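Local coordinates for short-chain dehydrogenase/reductase SDR (Burkholderia phymatum, PDB 5IG2), which binds NAD in a Rossmann-fold subunit and probably acts as an oxidoreductase on CH-OH groups, as in other short-chain dehydrogenases, at residues B[220-223]-B[224-228]; B[269-272]-B[273-276]; B[247-250]-B[251-255]; B[238-241]-B[242-246]. All coordinates share one frame; numbering follows the deposited sequence.

Contact 1. Residues B[220-223]-B[224-228]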
# COMPACT_ATOMS: atom_id res chain seq x y z
N PRO B 220 -36.79 -33.19 -25.21
CA PRO B 220 -37.44 -31.91 -25.51
C PRO B 220 -37.26 -31.53 -26.98
O PRO B 220 -36.25 -31.85 -27.61
CB PRO B 220 -36.72 -30.92 -24.59
CG PRO B 220 -36.05 -31.79 -23.54
CD PRO B 220 -35.68 -33.03 -24.26
N THR B 221 -38.28 -30.86 -27.53
CA THR B 221 -38.24 -30.47 -28.93
C THR B 221 -37.50 -29.15 -29.11
O THR B 221 -37.21 -28.43 -28.15
CB THR B 221 -39.65 -30.32 -29.50
OG1 THR B 221 -40.31 -29.23 -28.84
CG2 THR B 221 -40.46 -31.61 -29.28
N ARG B 222 -37.21 -28.81 -30.37
CA ARG B 222 -36.61 -27.52 -30.69
C ARG B 222 -37.42 -26.36 -30.09
O ARG B 222 -36.86 -25.48 -29.42
CB ARG B 222 -36.49 -27.36 -32.21
CG ARG B 222 -35.73 -26.13 -32.63
CD ARG B 222 -36.10 -25.71 -34.05
NE ARG B 222 -37.54 -25.45 -34.13
CZ ARG B 222 -38.15 -24.38 -33.62
NH1 ARG B 222 -39.46 -24.24 -33.74
NH2 ARG B 222 -37.45 -23.44 -32.98
N SER B 223 -38.74 -26.34 -30.32
CA SER B 223 -39.53 -25.22 -29.83
C SER B 223 -39.61 -25.21 -28.30
O SER B 223 -39.74 -24.14 -27.69
CB SER B 223 -40.94 -25.24 -30.45
OG SER B 223 -41.83 -26.09 -29.74
N GLN B 224 -39.52 -26.37 -27.67
CA GLN B 224 -39.51 -26.40 -26.21
C GLN B 224 -38.20 -25.85 -25.67
O GLN B 224 -38.20 -25.05 -24.72
CB GLN B 224 -39.77 -27.82 -25.71
CG GLN B 224 -41.19 -28.27 -26.04
CD GLN B 224 -41.41 -29.77 -25.91
OE1 GLN B 224 -40.47 -30.53 -25.71
NE2 GLN B 224 -42.68 -30.18 -26.03
N LEU B 225 -37.08 -26.24 -26.27
CA LEU B 225 -35.79 -25.68 -25.88
C LEU B 225 -35.78 -24.16 -26.03
O LEU B 225 -35.28 -23.44 -25.15
CB LEU B 225 -34.67 -26.31 -26.71
CG LEU B 225 -34.42 -27.79 -26.46
CD1 LEU B 225 -33.55 -28.36 -27.56
CD2 LEU B 225 -33.80 -28.00 -25.10
N ALA B 226 -36.30 -23.66 -27.16
CA ALA B 226 -36.28 -22.23 -27.41
C ALA B 226 -37.15 -21.49 -26.40
O ALA B 226 -36.76 -20.43 -25.89
CB ALA B 226 -36.75 -21.95 -28.84
N ALA B 227 -38.33 -22.04 -26.09
CA ALA B 227 -39.19 -21.42 -25.09
C ALA B 227 -38.52 -21.40 -23.72
O ALA B 227 -38.63 -20.41 -22.98
CB ALA B 227 -40.53 -22.16 -25.03
N ASP B 228 -37.83 -22.48 -23.36
CA ASP B 228 -37.17 -22.54 -22.05
C ASP B 228 -36.09 -21.48 -21.94
O ASP B 228 -35.97 -20.79 -20.92
CB ASP B 228 -36.57 -23.92 -21.80
CG ASP B 228 -37.63 -25.00 -21.54
OD1 ASP B 228 -38.83 -24.66 -21.39
OD2 ASP B 228 -37.25 -26.19 -21.46
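Thr221 and Gln224 trade hydrogen bonds in a capping box at the start of helix 222-236. In one direction the backbone N of Gln224 gives a bond to Thr221 OG1 (3.2 Å), somewhat bent at 151°. In the other, Thr221 N reaches Gln224 OE1 over 2.9 Å and is nearly straight, though the donor stands well above the plane of the amide carbonyl. The threonine hydroxyl sits between its own backbone N and carbonyl carbon (chi1 66°), which faces it toward the N of Gln224, and the glutamine stem passes beside it with CG 3.1 Å from OG1. Backbone bonds carry the helix on from there: Leu225 N to Thr221 O at 2.9 Å, then Ala226 N to Arg222 O and Ala227 N to Ser223 O. Apolar packing is slight, limited to Pro220 CB against Leu225 CD2 at 4.2 Å. Outside the turn, Glu109 takes hydrogen bonds from the hydroxyls of both Thr221 and Ser223, and Ser223 OG also bonds Phe106 N. The cap thus lies at the surface, where helix 222-236 leaves the loop that follows strand 189-194, pinned to the loop just before helix 112-140.

Contact 2. Residues B[269-272]-B[273-276]; sequences TVRL and RHED
Val270 O meets His274 twice: it accepts a hydrogen bond from the backbone N at 2.9 Å, and the imidazole of the same histidine lays a face over it, the oxygen standing 3.4 Å above the ring plane and displaced toward the rim. Val270 CG1 comes over the ring face too, a CH-pi contact 3.8 Å from the centroid of the His274 ring and 30° off its normal. Its nearest ring atom is CE1, 3.4 Å from CG1. The valine methyl is carried there by a chi1 of 173°, which sets it opposite the backbone N, while the histidine ring runs alongside in the same direction. Arg271 takes another course. Its chain bends at chi2 (75°) and brings NH1 to 3.5 Å from His274 CB, crossing the histidine at about a right angle, with one guanidinium face over the backbone N and CB of Glu275. Glu275 N in turn bonds Arg271 O at 2.9 Å. The polar ends are held from outside this turn: Glu278 of the same chain pairs with Arg271 NH2, and Glu278 of the second subunit receives both Arg271 NH1 and His274 ND1. Arg273 NE makes a salt bridge to Glu176 of the second subunit, and the two copies of His274 stack on each other. Helix 267-279 is therefore an interface helix of the oligomer, presenting His274, Arg271 and Arg273 to the second subunit.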
# COMPACT_ATOMS: atom_id res chain seq x y z
N THR B 269 -50.01 -3.95 -24.61
CA THR B 269 -50.30 -5.20 -25.30
C THR B 269 -51.55 -5.87 -24.75
O THR B 269 -52.19 -6.64 -25.49
CB THR B 269 -49.11 -6.16 -25.26
OG1 THR B 269 -48.69 -6.38 -23.91
CG2 THR B 269 -47.94 -5.59 -26.08
N VAL B 270 -51.95 -5.59 -23.51
CA VAL B 270 -53.25 -6.07 -23.06
C VAL B 270 -54.36 -5.36 -23.83
O VAL B 270 -55.33 -5.98 -24.27
CB VAL B 270 -53.40 -5.86 -21.54
CG1 VAL B 270 -54.80 -6.19 -21.10
CG2 VAL B 270 -52.39 -6.74 -20.80
N ARG B 271 -54.22 -4.05 -24.03
CA ARG B 271 -55.22 -3.32 -24.81
C ARG B 271 -55.31 -3.88 -26.23
O ARG B 271 -56.41 -3.98 -26.79
CB ARG B 271 -54.87 -1.83 -24.81
CG ARG B 271 -55.84 -0.95 -25.60
CD ARG B 271 -57.17 -0.73 -24.86
NE ARG B 271 -58.28 -0.46 -25.78
CZ ARG B 271 -59.38 -1.22 -25.88
NH1 ARG B 271 -59.54 -2.28 -25.10
NH2 ARG B 271 -60.33 -0.89 -26.74
N LEU B 272 -54.17 -4.28 -26.81
CA LEU B 272 -54.17 -4.83 -28.16
C LEU B 272 -54.99 -6.11 -28.24
O LEU B 272 -55.81 -6.28 -29.15
CB LEU B 272 -52.73 -5.07 -28.62
CG LEU B 272 -52.51 -5.55 -30.05
CD1 LEU B 272 -52.91 -4.46 -31.05
CD2 LEU B 272 -51.07 -5.98 -30.27
N ARG B 273 -54.79 -7.02 -27.29
CA ARG B 273 -55.59 -8.24 -27.24
C ARG B 273 -57.07 -7.92 -27.03
O ARG B 273 -57.94 -8.53 -27.68
CB ARG B 273 -55.09 -9.15 -26.12
CG ARG B 273 -55.96 -10.37 -25.91
CD ARG B 273 -55.38 -11.39 -24.91
NE ARG B 273 -56.31 -12.51 -24.83
CZ ARG B 273 -57.36 -12.57 -24.00
NH1 ARG B 273 -57.57 -11.59 -23.11
NH2 ARG B 273 -58.19 -13.60 -24.07
N HIS B 274 -57.38 -6.98 -26.13
CA HIS B 274 -58.78 -6.66 -25.89
C HIS B 274 -59.44 -6.10 -27.15
O HIS B 274 -60.60 -6.42 -27.45
CB HIS B 274 -58.90 -5.67 -24.73
CG HIS B 274 -58.60 -6.28 -23.40
ND1 HIS B 274 -58.43 -5.53 -22.25
CD2 HIS B 274 -58.43 -7.57 -23.03
CE1 HIS B 274 -58.18 -6.33 -21.23
NE2 HIS B 274 -58.18 -7.58 -21.67
N GLU B 275 -58.71 -5.29 -27.91
CA GLU B 275 -59.32 -4.73 -29.11
C GLU B 275 -59.42 -5.77 -30.22
O GLU B 275 -60.32 -5.68 -31.07
CB GLU B 275 -58.56 -3.50 -29.60
CG GLU B 275 -59.40 -2.74 -30.63
CD GLU B 275 -58.73 -1.49 -31.16
OE1 GLU B 275 -57.52 -1.30 -30.89
OE2 GLU B 275 -59.42 -0.71 -31.84
N ASP B 276 -58.51 -6.76 -30.26
CA ASP B 276 -58.70 -7.90 -31.14
C ASP B 276 -60.07 -8.51 -30.88
O ASP B 276 -60.87 -8.70 -31.80
CB ASP B 276 -57.63 -8.98 -30.92
CG ASP B 276 -56.24 -8.59 -31.41
OD1 ASP B 276 -56.08 -7.62 -32.19
OD2 ASP B 276 -55.30 -9.32 -31.00

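Contact 3. Residues B[247-250]-B[251-255]; sequences TLTF and EAIAE
This is the C-terminal half of helix 242-254, an amphipathic helix lying on the central parallel sheet of the Rossmann fold. On its outer side Thr247 and Glu251, one turn apart, run side by side. Thr247 CG2 lies 3.7 Å from Glu251 OE2, and Leu248 CD2 is 3.8 Å from the other carboxylate oxygen, OE1, so the end of the glutamate rests between two methyl groups, and the Thr247 hydroxyl bonds Thr243 O instead. With chi1 at -73° the glutamate chain leaves beside its own backbone N and extends back along the helix, its CG passing 3.4 Å from Thr247 O. That same oxygen accepts Glu251 N at 3.1 Å. The inner side pairs Thr249 with Ile253: Thr249 CG2 and Ile253 CD1 meet at 4.1 Å, and Ile253 CG1 packs 3.3 Å from Thr249 O. Placing OG1 beside the backbone N (chi1 -64°) lets the Thr249 hydroxyl bond back to Val245 O, a full turn earlier, which satisfies it in a buried position and leaves the methyl for the isoleucine. Ile253 N bonds Thr249 O at 2.9 Å, and Ala254 N bonds Phe250 O. Phe250 meets the ring of Phe12 and packs on Lys33 of helix 25-36. Thr249 touches Phe30 of that helix, while Ile253 presses on Leu94 and Phe96 of strand 94-97 and on His145 and Val147 of strand 144-149.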
# COMPACT_ATOMS: atom_id res chain seq x y z
N THR B 247 -44.11 -5.72 -1.91
CA THR B 247 -44.51 -4.40 -1.44
C THR B 247 -45.80 -3.95 -2.12
O THR B 247 -46.75 -3.54 -1.45
CB THR B 247 -43.40 -3.38 -1.68
OG1 THR B 247 -42.26 -3.73 -0.87
CG2 THR B 247 -43.87 -1.99 -1.31
N LEU B 248 -45.85 -4.03 -3.45
CA LEU B 248 -47.04 -3.59 -4.17
C LEU B 248 -48.25 -4.45 -3.83
O LEU B 248 -49.37 -3.95 -3.75
CB LEU B 248 -46.79 -3.60 -5.68
CG LEU B 248 -45.70 -2.65 -6.17
CD1 LEU B 248 -45.21 -3.10 -7.54
CD2 LEU B 248 -46.22 -1.22 -6.22
N THR B 249 -48.04 -5.76 -3.65
CA THR B 249 -49.17 -6.64 -3.34
C THR B 249 -49.78 -6.28 -1.99
O THR B 249 -51.01 -6.16 -1.86
CB THR B 249 -48.70 -8.09 -3.37
OG1 THR B 249 -48.28 -8.41 -4.70
CG2 THR B 249 -49.82 -9.05 -2.95
N PHE B 250 -48.95 -6.07 -0.96
CA PHE B 250 -49.50 -5.72 0.34
C PHE B 250 -50.18 -4.35 0.32
O PHE B 250 -51.20 -4.15 1.00
CB PHE B 250 -48.41 -5.78 1.41
CG PHE B 250 -48.22 -7.16 2.00
CD1 PHE B 250 -47.53 -8.14 1.30
CD2 PHE B 250 -48.75 -7.48 3.24
CE1 PHE B 250 -47.35 -9.41 1.85
CE2 PHE B 250 -48.58 -8.73 3.79
CZ PHE B 250 -47.88 -9.70 3.09
N GLU B 251 -49.64 -3.39 -0.43
CA GLU B 251 -50.34 -2.12 -0.59
C GLU B 251 -51.74 -2.33 -1.17
O GLU B 251 -52.71 -1.72 -0.71
CB GLU B 251 -49.53 -1.16 -1.47
CG GLU B 251 -48.31 -0.59 -0.80
CD GLU B 251 -47.40 0.17 -1.75
OE1 GLU B 251 -47.67 0.17 -2.97
OE2 GLU B 251 -46.40 0.75 -1.28
N ALA B 252 -51.86 -3.21 -2.17
CA ALA B 252 -53.17 -3.47 -2.76
C ALA B 252 -54.11 -4.13 -1.75
O ALA B 252 -55.29 -3.77 -1.65
CB ALA B 252 -53.03 -4.33 -4.01
N ILE B 253 -53.60 -5.12 -1.00
CA ILE B 253 -54.41 -5.77 0.03
C ILE B 253 -54.92 -4.75 1.03
O ILE B 253 -56.09 -4.77 1.43
CB ILE B 253 -53.61 -6.87 0.75
CG1 ILE B 253 -53.15 -7.97 -0.21
CG2 ILE B 253 -54.44 -7.46 1.89
CD1 ILE B 253 -52.14 -8.91 0.44
N ALA B 254 -54.03 -3.84 1.45
CA ALA B 254 -54.40 -2.84 2.45
C ALA B 254 -55.64 -2.06 2.03
O ALA B 254 -56.51 -1.77 2.86
CB ALA B 254 -53.22 -1.90 2.68
N GLU B 255 -55.74 -1.72 0.75
CA GLU B 255 -56.89 -1.00 0.21
C GLU B 255 -57.90 -1.93 -0.44
O GLU B 255 -58.86 -1.45 -1.06
CB GLU B 255 -56.41 0.08 -0.77
CG GLU B 255 -55.51 -0.43 -1.86
CD GLU B 255 -54.93 0.69 -2.71
OE1 GLU B 255 -55.41 0.90 -3.86
OE2 GLU B 255 -53.99 1.37 -2.23

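Contact 4. Residues B[238-241]-B[242-246]; sequences GKLG and ATDVA
Leu240 and Asp244 cross at a slant over the first turn of helix 242-254, the leucine coming from the incoming loop and the aspartate pointing back toward it. Leu240 CD2 touches the aspartate at its stem, 3.8 Å from Asp244 CB, and lies as near to OD2. Past the CB methylene the carboxylate turns to the backbone: Gly241 N bonds Asp244 OD2 at 2.9 Å, almost straight at 168°, using the lone pair that faces away from the other oxygen. With chi1 at -60° the carboxyl group lies beside the aspartate's own N, facing back over the start of the helix, where the Gly241 amide meets it. The aspartate thus ties down the amide of Gly241, the N-cap residue, from within the helix. This is only the half of a capping box in which the later residue accepts the N-cap amide; glycine offers no side chain for the return bond. The helix ladder begins at the same residue. Val245 N bonds Gly241 O at 3.1 Å, and the valine's CG2 lies alongside the same oxygen at 3.7 Å. On the inner side, Val245 packs on Phe26 and Val199, two residues of the NAD site, and Ala242 and Ala246 rest on Ala29. Leu240 reaches His263, so this helix start sits between helix 25-36 and the loop after strand 259-260.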
# COMPACT_ATOMS: atom_id res chain seq x y z
N GLY B 238 -35.71 -9.34 -15.35
CA GLY B 238 -36.76 -8.46 -14.86
C GLY B 238 -36.20 -7.35 -13.97
O GLY B 238 -35.33 -7.59 -13.13
N LYS B 239 -36.72 -6.13 -14.16
CA LYS B 239 -36.16 -4.98 -13.46
C LYS B 239 -36.74 -4.79 -12.06
O LYS B 239 -36.07 -4.23 -11.18
CB LYS B 239 -36.35 -3.70 -14.29
N LEU B 240 -37.98 -5.25 -11.82
CA LEU B 240 -38.53 -5.31 -10.47
C LEU B 240 -38.19 -6.65 -9.82
O LEU B 240 -38.21 -7.69 -10.48
CB LEU B 240 -40.06 -5.15 -10.48
CG LEU B 240 -40.68 -3.79 -10.79
CD1 LEU B 240 -42.19 -3.93 -10.89
CD2 LEU B 240 -40.31 -2.77 -9.73
N GLY B 241 -37.91 -6.62 -8.52
CA GLY B 241 -37.60 -7.82 -7.79
C GLY B 241 -38.80 -8.37 -7.03
O GLY B 241 -39.84 -7.73 -6.93
N ALA B 242 -38.64 -9.58 -6.50
CA ALA B 242 -39.71 -10.19 -5.72
C ALA B 242 -40.10 -9.32 -4.53
O ALA B 242 -41.28 -9.26 -4.16
CB ALA B 242 -39.29 -11.59 -5.24
N THR B 243 -39.13 -8.64 -3.92
CA THR B 243 -39.44 -7.71 -2.83
C THR B 243 -40.41 -6.62 -3.29
O THR B 243 -41.33 -6.25 -2.56
CB THR B 243 -38.15 -7.08 -2.30
OG1 THR B 243 -37.31 -8.10 -1.77
CG2 THR B 243 -38.44 -6.06 -1.20
N ASP B 244 -40.20 -6.08 -4.50
CA ASP B 244 -41.09 -5.04 -5.01
C ASP B 244 -42.49 -5.58 -5.25
O ASP B 244 -43.48 -4.91 -4.95
CB ASP B 244 -40.53 -4.45 -6.31
CG ASP B 244 -39.15 -3.83 -6.13
OD1 ASP B 244 -39.00 -2.95 -5.24
OD2 ASP B 244 -38.22 -4.22 -6.88
N VAL B 245 -42.58 -6.79 -5.81
CA VAL B 245 -43.89 -7.42 -5.99
C VAL B 245 -44.59 -7.55 -4.65
O VAL B 245 -45.79 -7.24 -4.52
CB VAL B 245 -43.73 -8.78 -6.70
CG1 VAL B 245 -45.06 -9.55 -6.72
CG2 VAL B 245 -43.24 -8.55 -8.12
N ALA B 246 -43.86 -7.96 -3.61
CA ALA B 246 -44.47 -8.10 -2.29
C ALA B 246 -44.94 -6.75 -1.77
O ALA B 246 -46.06 -6.64 -1.24
CB ALA B 246 -43.49 -8.75 -1.32

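Contacts 1 and 4 are both helix starts at the surface, but contact 1 has reciprocal threonine-glutamine bonds, contact 4 a single bond from the amide of the N-cap glycine to an aspartate. Contacts 2 and 3 lie within helices and are partly buried, but against different neighbours. Contact 3 turns apolar groups to the sheet of its own chain, whereas contact 2 carries charged and aromatic groups to a second subunit. Contacts 3 and 4 share helix 242-254, their centres about 13 Å apart, and contact 4 is the one beside the NAD pocket. Contact 1 stands about 36 Å from contact 3, centre to centre, on opposite sides of the chain's centre.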